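Long-range contact in hypothetical protein PA2201 (Pseudomonas aeruginosa, PDB 2FEF), which is of unknown function but is probably an immunity protein that protects the bacterium against a PoNe-type DNase toxin: residues Tyr104-Leu118 / Ala138-Leu152. Sequence-based numbering, arbitrary orientation.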
# COMPACT_ATOMS: atom_id res chain seq x y z
N TYR B 104 -14.20 16.91 1.57
CA TYR B 104 -15.47 16.40 2.07
C TYR B 104 -16.43 15.97 0.95
O TYR B 104 -17.09 14.93 1.05
CB TYR B 104 -16.16 17.45 2.97
CG TYR B 104 -17.51 16.92 3.45
CD1 TYR B 104 -17.60 15.99 4.52
CD2 TYR B 104 -18.68 17.26 2.77
CE1 TYR B 104 -18.84 15.45 4.89
CE2 TYR B 104 -19.92 16.73 3.15
CZ TYR B 104 -20.00 15.85 4.21
OH TYR B 104 -21.24 15.38 4.54
N LEU B 105 -16.47 16.72 -0.14
CA LEU B 105 -17.39 16.35 -1.23
C LEU B 105 -17.06 14.97 -1.77
O LEU B 105 -17.98 14.20 -2.09
CB LEU B 105 -17.37 17.37 -2.37
CG LEU B 105 -17.94 18.76 -2.05
CD1 LEU B 105 -18.00 19.55 -3.34
CD2 LEU B 105 -19.33 18.70 -1.38
N GLU B 106 -15.76 14.65 -1.84
CA GLU B 106 -15.34 13.33 -2.35
C GLU B 106 -15.43 12.24 -1.32
O GLU B 106 -15.70 11.07 -1.65
CB GLU B 106 -13.93 13.39 -2.93
CG GLU B 106 -13.83 14.30 -4.16
CD GLU B 106 -14.78 13.84 -5.24
OE1 GLU B 106 -14.94 12.60 -5.41
OE2 GLU B 106 -15.36 14.69 -5.93
N THR B 107 -15.19 12.61 -0.07
CA THR B 107 -15.36 11.66 1.04
C THR B 107 -16.83 11.20 1.06
O THR B 107 -17.13 9.99 1.06
CB THR B 107 -15.02 12.29 2.37
OG1 THR B 107 -13.72 12.90 2.29
CG2 THR B 107 -15.10 11.26 3.51
N ALA B 108 -17.75 12.16 1.07
CA ALA B 108 -19.18 11.85 1.00
C ALA B 108 -19.54 11.05 -0.26
O ALA B 108 -20.31 10.07 -0.17
CB ALA B 108 -19.99 13.15 1.08
N ALA B 109 -18.99 11.43 -1.42
CA ALA B 109 -19.28 10.71 -2.68
C ALA B 109 -18.78 9.28 -2.60
O ALA B 109 -19.44 8.38 -3.03
CB ALA B 109 -18.63 11.40 -3.85
N LEU B 110 -17.58 9.07 -2.06
CA LEU B 110 -17.05 7.72 -2.00
C LEU B 110 -17.88 6.84 -1.08
O LEU B 110 -18.11 5.67 -1.41
CB LEU B 110 -15.57 7.69 -1.63
CG LEU B 110 -14.61 8.16 -2.74
CD1 LEU B 110 -13.26 8.45 -2.06
CD2 LEU B 110 -14.52 7.12 -3.92
N TRP B 111 -18.31 7.37 0.08
CA TRP B 111 -19.21 6.61 0.96
C TRP B 111 -20.55 6.21 0.28
O TRP B 111 -21.00 5.06 0.40
CB TRP B 111 -19.46 7.37 2.26
CG TRP B 111 -18.36 7.20 3.28
CD1 TRP B 111 -17.33 8.09 3.56
CD2 TRP B 111 -18.15 6.06 4.13
NE1 TRP B 111 -16.53 7.57 4.56
CE2 TRP B 111 -16.98 6.32 4.90
CE3 TRP B 111 -18.81 4.82 4.29
CZ2 TRP B 111 -16.50 5.40 5.86
CZ3 TRP B 111 -18.33 3.92 5.24
CH2 TRP B 111 -17.17 4.22 6.00
N LEU B 112 -21.15 7.18 -0.42
CA LEU B 112 -22.38 6.97 -1.17
C LEU B 112 -22.18 5.94 -2.29
O LEU B 112 -22.97 5.00 -2.40
CB LEU B 112 -22.82 8.29 -1.79
CG LEU B 112 -24.14 8.29 -2.53
CD1 LEU B 112 -25.25 7.82 -1.58
CD2 LEU B 112 -24.40 9.69 -3.07
N ASP B 113 -21.12 6.12 -3.10
CA ASP B 113 -20.77 5.12 -4.16
C ASP B 113 -20.52 3.74 -3.60
O ASP B 113 -21.00 2.73 -4.15
CB ASP B 113 -19.57 5.58 -5.01
CG ASP B 113 -19.88 6.87 -5.84
OD1 ASP B 113 -21.05 7.26 -6.02
OD2 ASP B 113 -18.94 7.48 -6.35
N TYR B 114 -19.75 3.67 -2.51
CA TYR B 114 -19.59 2.39 -1.82
C TYR B 114 -20.94 1.75 -1.51
O TYR B 114 -21.15 0.57 -1.82
CB TYR B 114 -18.74 2.57 -0.55
CG TYR B 114 -18.85 1.46 0.50
CD1 TYR B 114 -18.67 0.12 0.17
CD2 TYR B 114 -19.08 1.79 1.86
CE1 TYR B 114 -18.78 -0.88 1.15
CE2 TYR B 114 -19.16 0.80 2.83
CZ TYR B 114 -19.02 -0.52 2.48
OH TYR B 114 -19.09 -1.53 3.43
N SER B 115 -21.83 2.49 -0.87
CA SER B 115 -23.12 1.91 -0.47
C SER B 115 -23.91 1.41 -1.69
O SER B 115 -24.62 0.40 -1.63
CB SER B 115 -23.94 2.95 0.31
OG SER B 115 -24.54 3.93 -0.56
N ARG B 116 -23.81 2.12 -2.81
CA ARG B 116 -24.56 1.72 -4.03
C ARG B 116 -24.00 0.46 -4.64
O ARG B 116 -24.76 -0.42 -5.10
CB ARG B 116 -24.55 2.84 -5.05
CG ARG B 116 -25.38 4.05 -4.61
CD ARG B 116 -24.99 5.23 -5.45
NE ARG B 116 -25.88 6.36 -5.22
CZ ARG B 116 -25.57 7.61 -5.54
NH1 ARG B 116 -24.37 7.89 -6.08
NH2 ARG B 116 -26.43 8.59 -5.30
N LEU B 117 -22.67 0.32 -4.61
CA LEU B 117 -22.03 -0.89 -5.17
C LEU B 117 -22.28 -2.06 -4.24
O LEU B 117 -22.45 -3.20 -4.69
CB LEU B 117 -20.51 -0.67 -5.38
CG LEU B 117 -20.21 0.39 -6.46
CD1 LEU B 117 -18.76 0.77 -6.43
CD2 LEU B 117 -20.55 -0.19 -7.83
N LEU B 118 -22.31 -1.77 -2.94
CA LEU B 118 -22.60 -2.81 -1.95
C LEU B 118 -24.03 -3.30 -2.16
O LEU B 118 -24.26 -4.50 -2.19
CB LEU B 118 -22.44 -2.28 -0.51
CG LEU B 118 -22.67 -3.28 0.63
CD1 LEU B 118 -21.69 -4.45 0.56
CD2 LEU B 118 -22.56 -2.53 1.99
N ALA B 138 -23.98 -0.09 4.76
CA ALA B 138 -22.60 0.26 4.39
C ALA B 138 -21.85 0.86 5.59
O ALA B 138 -20.65 0.60 5.80
CB ALA B 138 -22.60 1.23 3.23
N LEU B 139 -22.57 1.66 6.36
CA LEU B 139 -22.02 2.21 7.60
C LEU B 139 -23.01 1.91 8.71
O LEU B 139 -24.14 2.38 8.71
CB LEU B 139 -21.75 3.71 7.44
CG LEU B 139 -20.76 4.45 8.35
CD1 LEU B 139 -19.44 3.68 8.57
CD2 LEU B 139 -20.50 5.84 7.77
N ALA B 140 -22.57 1.09 9.67
CA ALA B 140 -23.44 0.61 10.74
C ALA B 140 -23.12 1.37 12.01
O ALA B 140 -22.15 1.02 12.70
CB ALA B 140 -23.22 -0.87 10.96
N PRO B 141 -23.91 2.41 12.32
CA PRO B 141 -23.56 3.33 13.41
C PRO B 141 -23.69 2.69 14.79
O PRO B 141 -23.09 3.16 15.72
CB PRO B 141 -24.60 4.44 13.26
CG PRO B 141 -24.97 4.40 11.84
CD PRO B 141 -25.12 2.89 11.63
N ARG B 142 -24.43 1.58 14.91
CA ARG B 142 -24.54 0.91 16.22
C ARG B 142 -23.22 0.26 16.65
O ARG B 142 -23.01 -0.03 17.85
CB ARG B 142 -25.68 -0.13 16.20
CG ARG B 142 -27.05 0.52 16.35
CD ARG B 142 -28.18 -0.51 16.06
NE ARG B 142 -29.45 0.18 15.85
CZ ARG B 142 -30.27 0.54 16.83
NH1 ARG B 142 -29.97 0.25 18.09
NH2 ARG B 142 -31.38 1.19 16.55
N THR B 143 -22.35 0.02 15.67
CA THR B 143 -21.03 -0.56 15.92
C THR B 143 -19.94 0.50 16.12
O THR B 143 -20.22 1.69 16.18
CB THR B 143 -20.62 -1.41 14.75
OG1 THR B 143 -20.34 -0.56 13.62
CG2 THR B 143 -21.75 -2.40 14.38
N GLY B 144 -18.69 0.05 16.17
CA GLY B 144 -17.53 0.94 16.23
C GLY B 144 -17.35 1.87 15.04
O GLY B 144 -16.47 2.71 15.06
N GLN B 145 -18.17 1.70 14.00
CA GLN B 145 -18.10 2.55 12.82
C GLN B 145 -18.67 3.93 13.05
O GLN B 145 -18.48 4.81 12.22
CB GLN B 145 -18.85 1.94 11.64
CG GLN B 145 -18.09 0.88 10.85
CD GLN B 145 -18.86 0.38 9.64
OE1 GLN B 145 -19.90 -0.26 9.78
NE2 GLN B 145 -18.36 0.69 8.44
N TYR B 146 -19.41 4.10 14.15
CA TYR B 146 -20.12 5.36 14.45
C TYR B 146 -19.30 6.63 14.14
O TYR B 146 -19.85 7.57 13.60
CB TYR B 146 -20.56 5.40 15.91
CG TYR B 146 -21.53 6.51 16.27
CD1 TYR B 146 -22.92 6.33 16.11
CD2 TYR B 146 -21.08 7.72 16.83
CE1 TYR B 146 -23.83 7.33 16.47
CE2 TYR B 146 -21.98 8.73 17.17
CZ TYR B 146 -23.34 8.53 17.01
OH TYR B 146 -24.22 9.53 17.36
N PRO B 147 -18.00 6.67 14.50
CA PRO B 147 -17.27 7.92 14.21
C PRO B 147 -17.29 8.32 12.72
O PRO B 147 -17.22 9.48 12.43
CB PRO B 147 -15.84 7.60 14.62
CG PRO B 147 -15.98 6.54 15.71
CD PRO B 147 -17.13 5.68 15.17
N PHE B 148 -17.33 7.38 11.77
CA PHE B 148 -17.43 7.80 10.35
C PHE B 148 -18.77 8.43 10.06
O PHE B 148 -18.87 9.33 9.19
CB PHE B 148 -17.24 6.59 9.38
CG PHE B 148 -15.87 5.99 9.44
CD1 PHE B 148 -14.80 6.61 8.82
CD2 PHE B 148 -15.66 4.76 10.09
CE1 PHE B 148 -13.50 6.05 8.85
CE2 PHE B 148 -14.36 4.15 10.13
CZ PHE B 148 -13.28 4.81 9.52
N ALA B 149 -19.82 7.94 10.72
CA ALA B 149 -21.16 8.53 10.50
C ALA B 149 -21.20 9.94 11.15
O ALA B 149 -21.74 10.90 10.58
CB ALA B 149 -22.26 7.64 11.06
N LEU B 150 -20.61 10.05 12.34
CA LEU B 150 -20.48 11.35 13.03
C LEU B 150 -19.75 12.33 12.10
O LEU B 150 -20.21 13.45 11.90
CB LEU B 150 -19.69 11.20 14.36
CG LEU B 150 -19.33 12.54 15.05
CD1 LEU B 150 -20.63 13.28 15.40
CD2 LEU B 150 -18.52 12.20 16.28
N GLN B 151 -18.60 11.90 11.54
CA GLN B 151 -17.84 12.77 10.64
C GLN B 151 -18.69 13.20 9.43
O GLN B 151 -18.71 14.37 9.05
CB GLN B 151 -16.57 12.05 10.10
CG GLN B 151 -15.67 13.04 9.30
CD GLN B 151 -14.67 12.35 8.42
OE1 GLN B 151 -15.03 11.79 7.38
NE2 GLN B 151 -13.39 12.41 8.81
N LEU B 152 -19.39 12.25 8.82
CA LEU B 152 -20.16 12.57 7.61
C LEU B 152 -21.23 13.62 7.89
O LEU B 152 -21.41 14.55 7.09
CB LEU B 152 -20.80 11.30 7.02
CG LEU B 152 -19.78 10.45 6.26
CD1 LEU B 152 -20.47 9.05 6.02
CD2 LEU B 152 -19.36 11.13 4.98
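The phenol of Y104 reaches the backbone of L152, its OH donating to L152 O at 2.7 Å, in the plane of that carbonyl. With CG anti to the backbone N (chi1 178°), the ring swings out from its helix far enough to make this the one hydrogen bond joining the two segments. T107 brings its methyl CG2 to within 3.9 Å of Q151 OE1, the two side chains crossing at about a right angle; the amide nitrogen of Q151 is held by S84 O. At the next residue, CD2 of L152 rests against the backbone of A108, 4.0 Å from its CA.

W111 makes the largest share of the packing from this helix. L152 CD1 lies over the five-membered ring, 4.1 Å from its centroid, and L139 CD2 sits over the six-membered ring on the same face, both as CH-pi contacts. F148 CD1 lies 3.6 Å from W111 CZ2, with the two ring planes inclined at 47°, while W111 NE1 is hydrogen-bonded to S84 OG, which helps fix the rotation of the indole.

Farther along, CB of A138 sits between Y114 CE2 and S115 CB, 3.6 Å from the latter, and L118 CD2 covers its CA. A138 thus packs at the Y114-L118 end of segment 104-118 and L152 at the Y104-W111 end, where segments 104-118 and 146-152 cross at -130°. Helix 66-93 supports W111 and Q151 through S84, helix 165-172 packs on Y104, S115 and L139, and F148 also touches R54 of a second subunit, in this all-helical fold.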